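Side-chain contacts in hypothetical protein ST1444 (Sulfolobus tokodaii, PDB 2EO0), which probably resolves Holliday junctions as a magnesium-dependent endonuclease, placing paired nicks in opposing strands of four-way DNA during recombination: residues I68-E71 with K72-E76; M126-E129 with D130-Y134; Y115-L119 with E120-K124. All coordinates share one frame; numbering follows the deposited sequence.

Interaction 1: residues I68-E71 with K72-E76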
# COMPACT_ATOMS: atom_id res chain seq x y z
N ILE A 68 17.98 -14.49 14.47
CA ILE A 68 16.54 -14.36 14.31
C ILE A 68 16.19 -15.19 13.09
O ILE A 68 16.75 -15.00 12.01
CB ILE A 68 16.11 -12.92 13.99
CG1 ILE A 68 16.65 -11.97 15.05
CG2 ILE A 68 14.59 -12.86 13.89
CD1 ILE A 68 16.31 -10.50 14.79
N TYR A 69 15.24 -16.11 13.25
CA TYR A 69 14.83 -16.99 12.18
C TYR A 69 13.46 -16.66 11.65
O TYR A 69 12.54 -16.40 12.41
CB TYR A 69 14.83 -18.43 12.67
CG TYR A 69 16.21 -19.05 12.76
CD1 TYR A 69 16.84 -19.56 11.62
CD2 TYR A 69 16.89 -19.11 13.98
CE1 TYR A 69 18.12 -20.13 11.69
CE2 TYR A 69 18.18 -19.67 14.06
CZ TYR A 69 18.78 -20.18 12.91
OH TYR A 69 20.04 -20.75 12.97
N ILE A 70 13.32 -16.67 10.33
CA ILE A 70 12.03 -16.44 9.72
C ILE A 70 11.78 -17.61 8.78
O ILE A 70 12.63 -17.97 7.97
CB ILE A 70 12.01 -15.13 8.96
CG1 ILE A 70 10.62 -14.91 8.35
CG2 ILE A 70 13.09 -15.13 7.92
CD1 ILE A 70 10.39 -13.52 7.84
N GLU A 71 10.61 -18.22 8.93
CA GLU A 71 10.18 -19.39 8.15
C GLU A 71 10.18 -19.19 6.63
O GLU A 71 9.68 -18.19 6.11
CB GLU A 71 8.79 -19.82 8.63
CG GLU A 71 8.31 -21.16 8.12
CD GLU A 71 7.65 -21.07 6.77
OE1 GLU A 71 6.78 -20.20 6.59
OE2 GLU A 71 8.00 -21.87 5.88
N LYS A 72 10.75 -20.17 5.95
CA LYS A 72 10.91 -20.19 4.50
C LYS A 72 9.71 -19.74 3.66
O LYS A 72 9.80 -18.78 2.88
CB LYS A 72 11.34 -21.59 4.08
CG LYS A 72 11.49 -21.83 2.60
CD LYS A 72 11.54 -23.32 2.33
CE LYS A 72 11.79 -23.64 0.86
NZ LYS A 72 10.70 -23.13 -0.04
N GLU A 73 8.59 -20.45 3.80
CA GLU A 73 7.39 -20.16 3.04
C GLU A 73 6.81 -18.79 3.32
O GLU A 73 6.31 -18.13 2.41
CB GLU A 73 6.33 -21.25 3.28
CG GLU A 73 6.45 -22.42 2.31
CD GLU A 73 5.54 -23.61 2.64
OE1 GLU A 73 4.41 -23.44 3.14
OE2 GLU A 73 5.98 -24.75 2.36
N GLN A 74 6.89 -18.35 4.57
CA GLN A 74 6.39 -17.04 4.94
C GLN A 74 7.29 -15.95 4.37
O GLN A 74 6.81 -14.91 3.91
CB GLN A 74 6.32 -16.90 6.46
CG GLN A 74 6.27 -15.45 6.95
CD GLN A 74 5.97 -15.34 8.43
OE1 GLN A 74 6.82 -14.95 9.23
NE2 GLN A 74 4.76 -15.71 8.80
N ALA A 75 8.60 -16.19 4.38
CA ALA A 75 9.54 -15.21 3.88
C ALA A 75 9.45 -15.09 2.38
O ALA A 75 9.51 -13.99 1.83
CB ALA A 75 10.96 -15.58 4.27
N GLU A 76 9.31 -16.21 1.70
CA GLU A 76 9.22 -16.15 0.25
C GLU A 76 7.90 -15.54 -0.18
O GLU A 76 7.84 -14.85 -1.20
CB GLU A 76 9.43 -17.55 -0.33
CG GLU A 76 10.81 -18.10 -0.02
CD GLU A 76 11.03 -19.51 -0.52
OE1 GLU A 76 10.04 -20.27 -0.65
OE2 GLU A 76 12.20 -19.88 -0.75
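Glu71 is the N-cap of helix 72-85, and its carboxylate folds back over the first turn to take the backbone N-H groups of Glu73 and Gln74, one on each oxygen. This cap closes the turn from strand 68-70 into that helix in a resolvase of the PD-(D/E)XK nuclease clan. Starting along the helix, Lys72 sends its side chain away from the strand and meets the cap through CB, 3.8 Å from Glu71 OE2. Glu73 N then donates to Glu71 OE2 at 2.6 Å, while its side chain leads off. Gln74 N reaches Glu71 OE1 at 2.7 Å. Both donors stand well above the carboxylate plane, and the bend at chi2 of Glu71 (-85°) is what lays the group over the helix end, where the two N-H groups fix its rotation. The amide of Gln74 crosses Ile70 at about a right angle, OE1 lying 3.9 Å from Ile70 CG1; this oxygen accepts a weak hydrogen bond from Lys60, and the Gln74 side chain lies near Glu58, a likely magnesium ligand. Ala75 N closes the turn on Glu71 O at 2.9 Å, and its methyl sits 4.1 Å from Ile70 CG1. Trimming Ile70 to an alanine takes away both branches and would probably cost Ala75 CB one of its apolar neighbours, leaving the Gln74 amide freer to swing. Glu76 finishes the turn: OE2 bonds to Tyr115 OH, and Lys72 NZ makes a salt bridge to Glu76 OE1 at 3.0 Å, on the syn side.

Interaction 2: residues M126-E129 with D130-Y134; sequences MELE and DLVRY
The backbone enters helix 128-143 at Glu127, the N-cap, whose carbonyl O accepts from Leu131 N at 2.8 Å and more weakly from Asp130 N; Leu128 O then takes Val132 N, and Glu129 O takes Arg133 N. Among the side chains, Asp130 does the polar work. Its OD2 turns back to the start of the helix and accepts from Glu127 N at 2.8 Å, a fairly straight bond (159°) that uses the anti lone pair. The negative group near the helix start is probably favoured by the N-H groups there, although Glu127 OE2 is 4.6 Å from Asp130 OD2 and the two charges would disfavour each other somewhat. Met126 runs alongside Asp130 in the opposite sense, the two CB atoms 3.3 Å apart. With CG lodged between backbone N and carbonyl carbon (chi1 72°), the methionine chain then bends toward Leu131. CE lies 4.0 Å from Leu131 CD1, though the methyl is modelled too close to the backbone and its exact place is doubtful. Tyr134, one turn further on, bonds through its hydroxyl to Glu88. Leu128 CD1 makes looser contacts, 4.5 Å from Leu131 CD2. On the outer side, CG of Arg133 lies beside Glu129 O. Met126 and Leu131 also rest on Phe101 of strand 98-103, which places the helix start against the five-stranded sheet. Taken together, this is one half of a capping box, the third helical residue accepting from the N-cap N-H without the reciprocal bond, and the arrangement is consistent with a hydrophobic staple between Met126 and Leu131.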
# COMPACT_ATOMS: atom_id res chain seq x y z
N MET A 126 18.52 0.10 11.95
CA MET A 126 18.05 1.46 12.16
C MET A 126 16.83 1.56 13.04
O MET A 126 16.11 0.59 13.24
CB MET A 126 17.78 2.14 10.81
CG MET A 126 16.58 1.67 10.04
SD MET A 126 16.92 1.73 8.24
CE MET A 126 16.45 3.34 7.78
N GLU A 127 16.63 2.73 13.63
CA GLU A 127 15.47 2.96 14.46
C GLU A 127 14.41 3.57 13.58
O GLU A 127 14.67 3.86 12.42
CB GLU A 127 15.78 3.90 15.61
CG GLU A 127 16.86 3.38 16.51
CD GLU A 127 16.94 4.17 17.79
OE1 GLU A 127 15.96 4.09 18.58
OE2 GLU A 127 17.96 4.87 17.99
N LEU A 128 13.22 3.74 14.12
CA LEU A 128 12.12 4.29 13.36
C LEU A 128 12.52 5.58 12.66
O LEU A 128 12.35 5.73 11.44
CB LEU A 128 10.93 4.52 14.29
CG LEU A 128 9.53 4.66 13.68
CD1 LEU A 128 9.39 3.88 12.39
CD2 LEU A 128 8.55 4.18 14.70
N GLU A 129 13.08 6.50 13.43
CA GLU A 129 13.51 7.78 12.89
C GLU A 129 14.49 7.62 11.75
O GLU A 129 14.53 8.45 10.85
CB GLU A 129 14.12 8.62 14.00
CG GLU A 129 13.63 10.05 13.97
CD GLU A 129 12.11 10.15 14.09
OE1 GLU A 129 11.57 9.83 15.18
OE2 GLU A 129 11.48 10.55 13.08
N ASP A 130 15.30 6.56 11.78
CA ASP A 130 16.25 6.34 10.70
C ASP A 130 15.50 5.77 9.51
O ASP A 130 15.78 6.10 8.35
CB ASP A 130 17.35 5.36 11.12
CG ASP A 130 18.08 5.82 12.38
OD1 ASP A 130 18.76 6.86 12.33
OD2 ASP A 130 17.95 5.14 13.42
N LEU A 131 14.54 4.89 9.80
CA LEU A 131 13.76 4.31 8.72
C LEU A 131 13.12 5.45 7.98
O LEU A 131 13.14 5.50 6.75
CB LEU A 131 12.68 3.37 9.25
CG LEU A 131 11.86 2.71 8.13
CD1 LEU A 131 12.78 1.97 7.16
CD2 LEU A 131 10.86 1.75 8.72
N VAL A 132 12.57 6.37 8.76
CA VAL A 132 11.89 7.53 8.22
C VAL A 132 12.83 8.40 7.39
O VAL A 132 12.50 8.74 6.25
CB VAL A 132 11.25 8.37 9.34
CG1 VAL A 132 10.73 9.68 8.80
CG2 VAL A 132 10.12 7.58 9.96
N ARG A 133 14.00 8.75 7.92
CA ARG A 133 14.93 9.57 7.15
C ARG A 133 15.24 8.89 5.83
O ARG A 133 15.31 9.53 4.77
CB ARG A 133 16.24 9.80 7.91
CG ARG A 133 16.16 10.88 8.98
CD ARG A 133 17.48 11.07 9.73
NE ARG A 133 17.39 12.12 10.75
CZ ARG A 133 18.40 12.50 11.54
NH1 ARG A 133 19.60 11.93 11.44
NH2 ARG A 133 18.20 13.45 12.45
N TYR A 134 15.42 7.57 5.90
CA TYR A 134 15.71 6.79 4.71
C TYR A 134 14.58 6.90 3.71
O TYR A 134 14.79 7.10 2.52
CB TYR A 134 15.89 5.32 5.07
CG TYR A 134 16.00 4.48 3.84
CD1 TYR A 134 17.19 4.43 3.12
CD2 TYR A 134 14.90 3.76 3.37
CE1 TYR A 134 17.29 3.68 1.97
CE2 TYR A 134 14.99 3.01 2.21
CZ TYR A 134 16.20 2.96 1.52
OH TYR A 134 16.34 2.15 0.42

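Interaction 3: residues Y115-L119 with E120-K124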
# COMPACT_ATOMS: atom_id res chain seq x y z
N TYR A 115 15.24 -18.43 6.69
CA TYR A 115 16.03 -17.24 6.55
C TYR A 115 16.35 -16.72 7.92
O TYR A 115 15.55 -16.86 8.85
CB TYR A 115 15.27 -16.20 5.74
CG TYR A 115 15.01 -16.66 4.32
CD1 TYR A 115 15.91 -16.38 3.31
CD2 TYR A 115 13.91 -17.45 4.01
CE1 TYR A 115 15.73 -16.88 2.03
CE2 TYR A 115 13.72 -17.95 2.76
CZ TYR A 115 14.62 -17.67 1.76
OH TYR A 115 14.43 -18.20 0.50
N ALA A 116 17.54 -16.13 8.05
CA ALA A 116 17.97 -15.62 9.33
C ALA A 116 18.96 -14.50 9.23
O ALA A 116 19.58 -14.26 8.19
CB ALA A 116 18.55 -16.74 10.18
N ILE A 117 19.09 -13.81 10.36
CA ILE A 117 19.97 -12.69 10.49
C ILE A 117 20.42 -12.76 11.96
O ILE A 117 19.62 -13.12 12.85
CB ILE A 117 19.20 -11.36 10.17
CG1 ILE A 117 20.13 -10.15 10.29
CG2 ILE A 117 17.95 -11.22 11.06
CD1 ILE A 117 21.01 -9.94 9.04
N ASP A 118 21.69 -12.47 12.21
CA ASP A 118 22.23 -12.49 13.57
C ASP A 118 21.69 -11.29 14.36
O ASP A 118 21.57 -10.19 13.81
CB ASP A 118 23.76 -12.48 13.48
CG ASP A 118 24.28 -11.32 12.67
OD1 ASP A 118 24.72 -10.33 13.28
OD2 ASP A 118 24.24 -11.39 11.41
N LEU A 119 21.37 -11.48 15.64
CA LEU A 119 20.83 -10.36 16.42
C LEU A 119 21.79 -9.19 16.47
O LEU A 119 21.40 -8.06 16.74
CB LEU A 119 20.42 -10.78 17.85
CG LEU A 119 21.29 -10.84 19.12
CD1 LEU A 119 22.06 -9.56 19.31
CD2 LEU A 119 20.41 -11.08 20.35
N GLU A 120 23.05 -9.46 16.19
CA GLU A 120 24.05 -8.42 16.19
C GLU A 120 23.66 -7.37 15.16
O GLU A 120 23.63 -6.16 15.46
CB GLU A 120 25.42 -9.00 15.81
CG GLU A 120 25.92 -10.10 16.75
CD GLU A 120 24.84 -11.15 17.08
OE1 GLU A 120 24.44 -11.93 16.19
OE2 GLU A 120 24.39 -11.18 18.25
N THR A 121 23.36 -7.83 13.96
CA THR A 121 23.02 -6.95 12.85
C THR A 121 21.78 -6.11 13.13
O THR A 121 21.76 -4.91 12.86
CB THR A 121 22.81 -7.79 11.61
OG1 THR A 121 23.87 -8.75 11.54
CG2 THR A 121 22.82 -6.92 10.35
N VAL A 122 20.76 -6.75 13.67
CA VAL A 122 19.52 -6.09 14.01
C VAL A 122 19.76 -4.99 15.05
O VAL A 122 19.22 -3.89 14.96
CB VAL A 122 18.52 -7.13 14.56
CG1 VAL A 122 17.28 -6.46 15.15
CG2 VAL A 122 18.15 -8.10 13.44
N GLU A 123 20.60 -5.28 16.04
CA GLU A 123 20.86 -4.30 17.07
C GLU A 123 21.47 -3.06 16.45
O GLU A 123 21.19 -1.94 16.88
CB GLU A 123 21.81 -4.85 18.12
CG GLU A 123 21.34 -6.13 18.77
CD GLU A 123 22.20 -6.51 19.93
OE1 GLU A 123 23.44 -6.47 19.80
OE2 GLU A 123 21.63 -6.86 20.98
N LYS A 124 22.30 -3.26 15.44
CA LYS A 124 22.98 -2.17 14.75
C LYS A 124 22.11 -1.66 13.60
O LYS A 124 22.53 -0.79 12.82
CB LYS A 124 24.34 -2.64 14.25
CG LYS A 124 25.12 -1.63 13.41
CD LYS A 124 26.12 -2.36 12.53
CE LYS A 124 26.92 -1.41 11.63
NZ LYS A 124 27.81 -2.19 10.72
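Asp118 caps the short helix 119-123, and the hydrogen bonds gather on Thr121. Asp118 OD1 accepts from Thr121 N at 2.9 Å, the donor coming from 50° above the carboxylate plane, while Asp118 O receives the same N-H weakly. CG of Asp118 stands between its own backbone N and carbonyl carbon (chi1 54°), which swings the carboxylate over the first turn. Thr121 OG1 also donates to Asp118 OD1, but the bond is modelled very short, at 2.5 Å, and the hydroxyl crowds the carboxylate carbon, so its geometry is doubtful. One turn on, Glu123 N donates to Leu119 O at 3.0 Å, though Leu119 O is less surely placed.

The charged groups crowd one another. As modelled, the Glu120 carboxylate curls back beside that of Asp118, the two planes only 24° apart and OE1 3.3 Å from Asp118 OD1. If both are charged, they would probably repel, and since OE1 also clashes with Asp118 CB, the placement of the Glu120 carboxylate is uncertain.

Apolar contacts come from Ile117, the last residue of the strand. Its two branches divide the helix between them: CD1 touches Thr121 CG2 at 3.8 Å, the chains crossing at about a right angle, and CG2 touches Val122 CG2 at 3.9 Å. The same isoleucine also packs on Ile102 of strand 98-103 and on Leu107. Strand 115-117 lies between strands 68-70 and 108-109 in the small antiparallel sheet, and Val122 carries the helix onto Arg100 of strand 98-103.

All three contacts lie at helix N-termini, but the capping carboxylate comes from two places. In interactions 1 and 3, a strand runs straight into a helix and the acidic N-cap residue uses its own carboxylate; in interaction 2 the carboxylate comes from inside the first turn, and a methionine adds apolar cover. Interactions 1 and 3 are partly buried and share the small sheet: Ile70 N lies 2.7 Å from Tyr115 O, probably a strand-to-strand hydrogen bond, and Ile68 CD1 packs on Val122 CG2. Interaction 2 is more of a surface contact, on the opposite side of the chain's centre from interaction 1, their centres about 24 Å apart, and it adjoins interaction 3 in sequence.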